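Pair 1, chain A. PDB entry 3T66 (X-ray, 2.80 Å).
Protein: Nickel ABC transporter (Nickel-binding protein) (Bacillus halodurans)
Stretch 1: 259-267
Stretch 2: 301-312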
# COMPACT_ATOMS: atom_id res chain seq x y z
N ARG A 259 17.57 -16.02 -13.72
CA ARG A 259 16.51 -15.25 -13.12
C ARG A 259 15.14 -15.59 -13.73
O ARG A 259 14.21 -16.03 -13.01
CB ARG A 259 16.82 -13.77 -13.23
CG ARG A 259 18.11 -13.40 -12.52
CD ARG A 259 18.21 -11.93 -12.26
NE ARG A 259 18.44 -11.12 -13.47
CZ ARG A 259 19.62 -10.93 -14.06
NH1 ARG A 259 20.71 -11.56 -13.60
NH2 ARG A 259 19.72 -10.13 -15.13
N ARG A 260 15.04 -15.41 -15.05
CA ARG A 260 13.87 -15.81 -15.81
C ARG A 260 13.27 -17.12 -15.35
O ARG A 260 12.06 -17.34 -15.38
CB ARG A 260 14.28 -15.98 -17.24
CG ARG A 260 14.09 -14.75 -18.02
CD ARG A 260 15.16 -14.56 -19.07
NE ARG A 260 14.98 -13.27 -19.72
CZ ARG A 260 15.72 -12.79 -20.71
NH1 ARG A 260 16.75 -13.46 -21.20
NH2 ARG A 260 15.43 -11.60 -21.19
N ALA A 261 14.15 -18.01 -14.93
CA ALA A 261 13.77 -19.37 -14.61
C ALA A 261 13.10 -19.42 -13.22
O ALA A 261 11.98 -19.95 -13.08
CB ALA A 261 15.00 -20.26 -14.69
N VAL A 262 13.80 -18.88 -12.21
CA VAL A 262 13.27 -18.69 -10.86
C VAL A 262 11.91 -18.02 -11.00
O VAL A 262 10.94 -18.40 -10.36
CB VAL A 262 14.19 -17.80 -10.01
CG1 VAL A 262 13.47 -17.26 -8.81
CG2 VAL A 262 15.37 -18.55 -9.54
N ASP A 263 11.84 -17.03 -11.89
CA ASP A 263 10.59 -16.35 -12.12
C ASP A 263 9.46 -17.28 -12.54
O ASP A 263 8.30 -16.90 -12.43
CB ASP A 263 10.73 -15.24 -13.16
CG ASP A 263 9.50 -14.33 -13.20
OD1 ASP A 263 9.14 -13.79 -12.12
OD2 ASP A 263 8.90 -14.16 -14.30
N VAL A 264 9.78 -18.48 -13.04
CA VAL A 264 8.71 -19.40 -13.49
C VAL A 264 8.47 -20.59 -12.54
O VAL A 264 7.40 -21.20 -12.57
CB VAL A 264 8.86 -19.86 -14.98
N LEU A 265 9.44 -20.89 -11.67
CA LEU A 265 9.36 -22.10 -10.84
C LEU A 265 8.08 -22.16 -9.98
O LEU A 265 7.55 -23.24 -9.75
CB LEU A 265 10.66 -22.33 -10.03
N LEU A 266 7.55 -21.01 -9.53
CA LEU A 266 6.28 -20.95 -8.75
C LEU A 266 5.04 -20.70 -9.61
O LEU A 266 5.07 -19.86 -10.50
CB LEU A 266 6.35 -19.87 -7.69
CG LEU A 266 7.20 -20.16 -6.46
CD1 LEU A 266 7.70 -18.86 -5.87
CD2 LEU A 266 6.44 -20.97 -5.40
N ASP A 267 3.97 -21.44 -9.35
CA ASP A 267 2.70 -21.30 -10.09
C ASP A 267 1.80 -20.32 -9.36
O ASP A 267 1.09 -20.69 -8.41
CB ASP A 267 1.98 -22.64 -10.20
CG ASP A 267 0.60 -22.51 -10.82
OD1 ASP A 267 0.21 -23.40 -11.62
OD2 ASP A 267 -0.10 -21.52 -10.52
N GLU A 301 3.27 -18.45 -19.97
CA GLU A 301 3.15 -19.79 -19.34
C GLU A 301 4.34 -19.93 -18.43
O GLU A 301 5.40 -19.40 -18.74
CB GLU A 301 3.15 -20.92 -20.38
N THR A 302 4.18 -20.62 -17.31
CA THR A 302 5.21 -20.67 -16.26
C THR A 302 5.03 -21.86 -15.29
O THR A 302 4.21 -21.78 -14.34
CB THR A 302 5.22 -19.35 -15.45
N GLY A 303 5.78 -22.95 -15.53
CA GLY A 303 5.82 -24.10 -14.61
C GLY A 303 7.19 -24.77 -14.40
O GLY A 303 8.23 -24.14 -14.61
N THR A 304 7.18 -26.05 -13.96
CA THR A 304 8.44 -26.85 -13.84
C THR A 304 9.09 -27.08 -15.23
O THR A 304 10.31 -27.01 -15.36
CB THR A 304 8.25 -28.17 -13.04
N ASP A 305 8.28 -27.30 -16.27
CA ASP A 305 8.78 -27.46 -17.63
C ASP A 305 9.57 -26.23 -18.12
O ASP A 305 10.72 -26.32 -18.58
CB ASP A 305 7.62 -27.72 -18.59
N ILE A 306 8.94 -25.07 -17.99
CA ILE A 306 9.48 -23.82 -18.57
C ILE A 306 10.75 -23.34 -17.87
O ILE A 306 11.62 -22.71 -18.48
CB ILE A 306 8.41 -22.71 -18.59
CG1 ILE A 306 7.45 -22.92 -19.77
CG2 ILE A 306 9.06 -21.35 -18.68
CD1 ILE A 306 6.71 -24.27 -19.79
N ALA A 307 10.83 -23.66 -16.59
CA ALA A 307 12.05 -23.52 -15.84
C ALA A 307 13.27 -24.19 -16.55
O ALA A 307 14.35 -23.58 -16.68
CB ALA A 307 11.83 -24.11 -14.48
N ILE A 308 13.08 -25.44 -16.99
CA ILE A 308 14.19 -26.22 -17.53
C ILE A 308 14.73 -25.48 -18.75
O ILE A 308 15.93 -25.23 -18.85
CB ILE A 308 13.78 -27.68 -17.85
N GLN A 309 13.82 -25.07 -19.65
CA GLN A 309 14.20 -24.35 -20.88
C GLN A 309 15.04 -23.09 -20.63
O GLN A 309 16.10 -22.93 -21.27
CB GLN A 309 12.97 -24.02 -21.72
CG GLN A 309 11.88 -25.05 -21.64
CD GLN A 309 10.82 -24.84 -22.71
OE1 GLN A 309 11.10 -24.23 -23.74
NE2 GLN A 309 9.60 -25.33 -22.47
N TYR A 310 14.62 -22.20 -19.73
CA TYR A 310 15.49 -21.07 -19.42
C TYR A 310 16.80 -21.58 -18.82
O TYR A 310 17.85 -21.28 -19.37
CB TYR A 310 14.87 -19.96 -18.52
CG TYR A 310 13.75 -19.13 -19.15
CD1 TYR A 310 13.90 -18.50 -20.39
CD2 TYR A 310 12.53 -18.98 -18.48
CE1 TYR A 310 12.85 -17.76 -20.96
CE2 TYR A 310 11.48 -18.24 -19.02
CZ TYR A 310 11.64 -17.62 -20.25
OH TYR A 310 10.57 -16.89 -20.76
N LEU A 311 16.76 -22.37 -17.73
CA LEU A 311 18.01 -22.87 -17.13
C LEU A 311 18.91 -23.56 -18.22
O LEU A 311 20.16 -23.44 -18.21
CB LEU A 311 17.74 -23.73 -15.88
N GLU A 312 18.28 -24.15 -19.22
CA GLU A 312 19.06 -24.66 -20.33
C GLU A 312 19.74 -23.55 -21.12
O GLU A 312 20.92 -23.60 -21.34
CB GLU A 312 18.16 -25.46 -21.26

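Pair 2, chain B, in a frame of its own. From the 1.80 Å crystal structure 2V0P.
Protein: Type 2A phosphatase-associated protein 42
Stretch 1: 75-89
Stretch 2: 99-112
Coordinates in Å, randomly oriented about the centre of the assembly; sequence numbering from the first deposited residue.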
# COMPACT_ATOMS: atom_id res chain seq x y z
N VAL B 75 -25.69 13.78 2.59
CA VAL B 75 -24.89 14.95 2.29
C VAL B 75 -23.39 14.72 2.68
O VAL B 75 -22.56 14.94 1.91
CB VAL B 75 -25.38 16.26 2.88
CG1 VAL B 75 -26.87 16.51 2.58
CG2 VAL B 75 -25.11 16.39 4.32
N ASP B 76 -23.10 14.21 3.86
CA ASP B 76 -21.72 13.94 4.21
C ASP B 76 -21.07 12.86 3.33
O ASP B 76 -19.84 12.93 3.11
CB ASP B 76 -21.60 13.59 5.65
CG ASP B 76 -21.99 14.72 6.55
OD1 ASP B 76 -21.47 15.82 6.32
OD2 ASP B 76 -22.82 14.48 7.46
N TYR B 77 -21.85 11.86 2.85
CA TYR B 77 -21.33 10.88 1.98
C TYR B 77 -20.81 11.57 0.69
O TYR B 77 -19.69 11.29 0.25
CB TYR B 77 -22.34 9.79 1.63
CG TYR B 77 -21.98 8.82 0.54
CD1 TYR B 77 -20.99 7.79 0.73
CD2 TYR B 77 -22.61 8.87 -0.69
CE1 TYR B 77 -20.70 6.91 -0.30
CE2 TYR B 77 -22.31 7.98 -1.66
CZ TYR B 77 -21.32 6.99 -1.42
OH TYR B 77 -21.04 6.13 -2.38
N TYR B 78 -21.63 12.45 0.13
CA TYR B 78 -21.32 13.07 -1.10
C TYR B 78 -20.10 14.06 -0.91
O TYR B 78 -19.32 14.21 -1.79
CB TYR B 78 -22.59 13.75 -1.68
CG TYR B 78 -23.42 12.78 -2.47
CD1 TYR B 78 -24.57 12.25 -1.97
CD2 TYR B 78 -22.97 12.32 -3.70
CE1 TYR B 78 -25.30 11.37 -2.67
CE2 TYR B 78 -23.68 11.39 -4.42
CZ TYR B 78 -24.86 10.93 -3.89
OH TYR B 78 -25.60 10.02 -4.60
N LEU B 79 -20.01 14.71 0.23
CA LEU B 79 -18.88 15.55 0.55
C LEU B 79 -17.61 14.66 0.60
O LEU B 79 -16.61 15.02 0.03
CB LEU B 79 -19.09 16.33 1.85
CG LEU B 79 -20.01 17.59 1.93
CD1 LEU B 79 -20.02 18.01 3.32
CD2 LEU B 79 -19.56 18.72 1.07
N GLY B 80 -17.70 13.50 1.24
CA GLY B 80 -16.63 12.49 1.20
C GLY B 80 -16.11 12.19 -0.18
O GLY B 80 -14.91 12.26 -0.41
N LEU B 81 -17.00 11.87 -1.07
CA LEU B 81 -16.71 11.53 -2.42
C LEU B 81 -16.08 12.72 -3.21
O LEU B 81 -15.12 12.56 -3.99
CB LEU B 81 -17.94 11.05 -3.10
CG LEU B 81 -18.58 9.73 -2.72
CD1 LEU B 81 -19.80 9.60 -3.55
CD2 LEU B 81 -17.58 8.58 -2.96
N LEU B 82 -16.64 13.91 -3.02
CA LEU B 82 -16.15 15.06 -3.78
C LEU B 82 -14.79 15.52 -3.29
O LEU B 82 -13.95 15.78 -4.10
CB LEU B 82 -17.15 16.23 -3.69
CG LEU B 82 -18.53 15.93 -4.28
CD1 LEU B 82 -19.50 16.95 -3.69
CD2 LEU B 82 -18.56 16.06 -5.68
N ILE B 83 -14.62 15.66 -1.99
CA ILE B 83 -13.40 16.11 -1.39
C ILE B 83 -12.22 15.16 -1.72
O ILE B 83 -11.16 15.61 -2.01
CB ILE B 83 -13.54 16.29 0.12
CG1 ILE B 83 -14.59 17.37 0.42
CG2 ILE B 83 -12.18 16.76 0.72
CD1 ILE B 83 -14.82 17.57 1.76
N SER B 84 -12.43 13.86 -1.72
CA SER B 84 -11.29 12.96 -2.00
C SER B 84 -10.69 13.20 -3.39
O SER B 84 -9.56 12.77 -3.67
CB SER B 84 -11.73 11.51 -1.83
OG SER B 84 -12.60 11.16 -2.85
N ARG B 85 -11.42 13.95 -4.23
CA ARG B 85 -11.08 14.14 -5.60
C ARG B 85 -10.34 15.50 -5.89
O ARG B 85 -9.87 15.71 -6.97
CB ARG B 85 -12.32 14.00 -6.48
CG ARG B 85 -12.74 12.63 -6.84
CD ARG B 85 -14.20 12.55 -7.25
NE ARG B 85 -14.52 11.20 -7.72
CZ ARG B 85 -14.77 10.17 -6.93
NH1 ARG B 85 -14.81 10.31 -5.62
NH2 ARG B 85 -14.99 8.97 -7.46
N ARG B 86 -10.27 16.37 -4.89
CA ARG B 86 -9.61 17.65 -4.95
C ARG B 86 -8.10 17.46 -5.09
O ARG B 86 -7.55 16.54 -4.54
CB ARG B 86 -9.94 18.45 -3.70
CG ARG B 86 -11.38 18.96 -3.70
CD ARG B 86 -11.49 20.22 -4.60
NE ARG B 86 -10.93 21.42 -4.00
CZ ARG B 86 -10.19 22.32 -4.66
NH1 ARG B 86 -9.90 22.15 -5.94
NH2 ARG B 86 -9.73 23.40 -4.03
N GLN B 87 -7.48 18.34 -5.85
CA GLN B 87 -6.03 18.39 -5.98
C GLN B 87 -5.58 19.84 -6.05
O GLN B 87 -6.28 20.71 -6.61
CB GLN B 87 -5.57 17.71 -7.27
CG GLN B 87 -5.95 16.33 -7.41
CD GLN B 87 -5.29 15.70 -8.61
OE1 GLN B 87 -4.35 16.25 -9.22
NE2 GLN B 87 -5.76 14.51 -8.94
N SER B 88 -4.41 20.10 -5.52
CA SER B 88 -3.84 21.46 -5.61
C SER B 88 -3.03 21.58 -6.89
O SER B 88 -2.52 20.58 -7.39
CB SER B 88 -2.99 21.75 -4.40
OG SER B 88 -2.18 22.88 -4.62
N ASN B 89 -2.93 22.80 -7.41
CA ASN B 89 -2.04 23.11 -8.54
C ASN B 89 -0.92 24.09 -8.18
O ASN B 89 -0.17 24.57 -9.04
CB ASN B 89 -2.86 23.59 -9.75
CG ASN B 89 -3.48 22.43 -10.53
OD1 ASN B 89 -4.70 22.40 -10.78
ND2 ASN B 89 -2.64 21.45 -10.93
N MSE B 99 -1.32 19.51 0.69
CA MSE B 99 -2.75 19.76 0.43
C MSE B 99 -3.51 18.44 0.14
O MSE B 99 -4.57 18.20 0.66
CB MSE B 99 -2.93 20.74 -0.72
CG MSE B 99 -3.13 22.19 -0.32
SE MSE B 99 -4.49 22.48 1.08
CE MSE B 99 -5.93 21.37 0.64
N LYS B 100 -2.94 17.57 -0.69
CA LYS B 100 -3.58 16.29 -0.95
C LYS B 100 -3.91 15.52 0.32
O LYS B 100 -4.97 14.95 0.41
CB LYS B 100 -2.79 15.41 -1.95
CG LYS B 100 -3.58 14.17 -2.39
CD LYS B 100 -4.65 14.50 -3.41
CE LYS B 100 -5.48 13.26 -3.70
NZ LYS B 100 -6.85 13.67 -4.17
N LEU B 101 -3.03 15.57 1.30
CA LEU B 101 -3.20 14.85 2.55
C LEU B 101 -4.34 15.46 3.32
O LEU B 101 -5.16 14.76 3.91
CB LEU B 101 -1.93 14.90 3.38
CG LEU B 101 -0.61 14.34 2.78
CD1 LEU B 101 0.37 14.30 3.82
CD2 LEU B 101 -0.84 13.00 2.18
N ILE B 102 -4.39 16.80 3.29
CA ILE B 102 -5.52 17.51 3.87
C ILE B 102 -6.88 17.09 3.24
O ILE B 102 -7.74 16.73 3.97
CB ILE B 102 -5.33 19.01 3.81
CG1 ILE B 102 -4.35 19.42 4.87
CG2 ILE B 102 -6.73 19.74 4.04
CD1 ILE B 102 -3.71 20.79 4.62
N TYR B 103 -7.02 17.14 1.93
CA TYR B 103 -8.15 16.59 1.24
C TYR B 103 -8.54 15.16 1.68
O TYR B 103 -9.72 14.91 1.96
CB TYR B 103 -7.99 16.66 -0.29
CG TYR B 103 -7.86 18.10 -0.79
CD1 TYR B 103 -8.57 19.15 -0.20
CD2 TYR B 103 -6.97 18.41 -1.81
CE1 TYR B 103 -8.43 20.49 -0.69
CE2 TYR B 103 -6.82 19.73 -2.27
CZ TYR B 103 -7.51 20.74 -1.71
OH TYR B 103 -7.30 22.03 -2.22
N LEU B 104 -7.55 14.26 1.80
CA LEU B 104 -7.88 12.88 2.11
C LEU B 104 -8.37 12.77 3.53
O LEU B 104 -9.24 11.98 3.77
CB LEU B 104 -6.73 11.87 1.83
CG LEU B 104 -6.32 11.80 0.38
CD1 LEU B 104 -4.98 11.03 0.19
CD2 LEU B 104 -7.39 11.32 -0.54
N LYS B 105 -7.79 13.56 4.41
CA LYS B 105 -8.18 13.67 5.80
C LYS B 105 -9.64 14.17 5.91
O LYS B 105 -10.49 13.55 6.57
CB LYS B 105 -7.25 14.67 6.51
CG LYS B 105 -7.48 14.78 7.97
CD LYS B 105 -6.28 15.39 8.68
CE LYS B 105 -6.18 14.91 10.13
NZ LYS B 105 -5.86 13.44 10.24
N LYS B 106 -9.89 15.26 5.23
CA LYS B 106 -11.25 15.86 5.18
C LYS B 106 -12.30 14.94 4.54
O LYS B 106 -13.39 14.86 5.05
CB LYS B 106 -11.19 17.20 4.45
CG LYS B 106 -10.43 18.27 5.17
CD LYS B 106 -10.96 18.49 6.59
CE LYS B 106 -10.71 19.93 7.03
NZ LYS B 106 -10.64 20.06 8.52
N SER B 107 -11.97 14.27 3.44
CA SER B 107 -12.81 13.24 2.86
C SER B 107 -13.21 12.17 3.90
O SER B 107 -14.39 11.94 4.12
CB SER B 107 -12.12 12.60 1.66
OG SER B 107 -12.84 11.47 1.24
N VAL B 108 -12.21 11.53 4.54
CA VAL B 108 -12.42 10.59 5.60
C VAL B 108 -13.26 11.14 6.76
O VAL B 108 -14.18 10.46 7.21
CB VAL B 108 -11.11 9.91 6.07
CG1 VAL B 108 -11.34 9.05 7.28
CG2 VAL B 108 -10.47 9.09 4.88
N GLU B 109 -13.01 12.39 7.21
CA GLU B 109 -13.82 12.98 8.23
C GLU B 109 -15.31 13.02 7.77
O GLU B 109 -16.15 12.64 8.56
CB GLU B 109 -13.35 14.37 8.62
CG GLU B 109 -13.92 14.90 9.87
CD GLU B 109 -13.15 16.10 10.39
OE1 GLU B 109 -11.93 16.21 10.09
OE2 GLU B 109 -13.75 16.94 11.12
N SER B 110 -15.57 13.49 6.56
CA SER B 110 -16.92 13.55 6.04
C SER B 110 -17.55 12.15 6.03
O SER B 110 -18.69 11.97 6.42
CB SER B 110 -17.02 14.16 4.66
OG SER B 110 -16.86 15.52 4.71
N PHE B 111 -16.79 11.18 5.54
CA PHE B 111 -17.26 9.79 5.51
C PHE B 111 -17.64 9.33 6.90
O PHE B 111 -18.64 8.68 7.06
CB PHE B 111 -16.20 8.87 4.85
CG PHE B 111 -16.22 8.89 3.35
CD1 PHE B 111 -17.39 8.60 2.65
CD2 PHE B 111 -15.04 9.11 2.62
CE1 PHE B 111 -17.43 8.62 1.28
CE2 PHE B 111 -15.07 9.14 1.25
CZ PHE B 111 -16.29 8.89 0.55
N ILE B 112 -16.84 9.68 7.91
CA ILE B 112 -17.12 9.28 9.28
C ILE B 112 -18.36 10.00 9.92
O ILE B 112 -19.18 9.40 10.60
CB ILE B 112 -15.83 9.30 10.14
CG1 ILE B 112 -14.82 8.28 9.54
CG2 ILE B 112 -16.13 8.97 11.57
CD1 ILE B 112 -13.52 8.17 10.29
O HOH W 1 -18.97 16.30 6.60

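Pair 1 and pair 2 share one backbone arrangement: two close, nearly antiparallel helices. The axes approach to 8.1 Å at 175° in pair 1 and to 7.5 Å at 163° in pair 2. Over 14 central residues the backbones superpose with an RMSD of 0.8 Å.

Small residues meet at one close approach in both pairs. Ala A261 matches Gly B80, and Ala A307 matches Ser B107. The CA atoms of Ala A261 and Ala A307 are 4.7 Å apart. Gly B80 CA and Ser B107 CA are 4.2 Å apart. No large side chain stands between the backbones here.

The two crossings are finished differently. In pair 1 Ala A261 makes van der Waals contacts here. Ala A261 CB lies 3.8 Å from Tyr A310 CB and 3.9 Å from Ala A307 O. No hydrogen bond joins the two stretches among the modelled atoms, but several side chains are incomplete. In pair 2 the serine adds a polar link: Ser B107 OG donates to Gly B80 O at 2.8 Å. Gly B80 O also accepts a backbone hydrogen bond from Ser B84 N at 3.2 Å.

Leu A311 matches Phe B111. Leu A311 is modelled only to CB, so its packing cannot be compared in full. Phe B111 begins with its CB pointing away, yet its ring returns to the other helix. Gly B80 CA sits over the ring face, 3.7 Å from the centroid of Phe B111. An ideal CB on Gly B80 would fall 2.6 Å from Phe B111 CE1, a clash. The bare glycine therefore makes room for the ring. Leu B81 CD2 adds an apolar contact at 3.8 Å to Phe B111 CZ.

Tyr A310 matches Ser B110, and both point toward the other stretch. The tyrosine reaches Arg A260, whose CB lies over the ring face, 3.8 Å from the centroid of Tyr A310. The guanidinium end of Arg A260 leads away, so its aliphatic base does the packing. Ser B110 is smaller and sits as a knob among Gly B80, Leu B79, Asp B76 and Ile B83. A water extends its reach: it donates to Asp B76 OD1 at 2.6 Å and is hydrogen-bonded to Ser B110 OG at 2.9 Å.

Val A264 matches Ile B83, and both point toward the other stretch. Val A264 is modelled to CB, which lies 3.7 Å from Thr A302 CB and 4.0 Å from Ile A306 CG2. Ile B83 is complete and fits among Tyr B103, Lys B106, Ser B107 and Ser B110.

Gly A303 matches Tyr B103. In pair 1 this glycine is the N-cap of its helix; in pair 2 the position lies inside a helix that begins earlier. The ring of Tyr B103 packs against Arg B86, whose CB lies over its face, 3.5 Å from the centroid. Nearby, Lys B100 NZ donates to Ser B84 O at 2.9 Å and to Arg B86 O at 3.0 Å, so one lysine amine joins two backbone carbonyls of the first stretch.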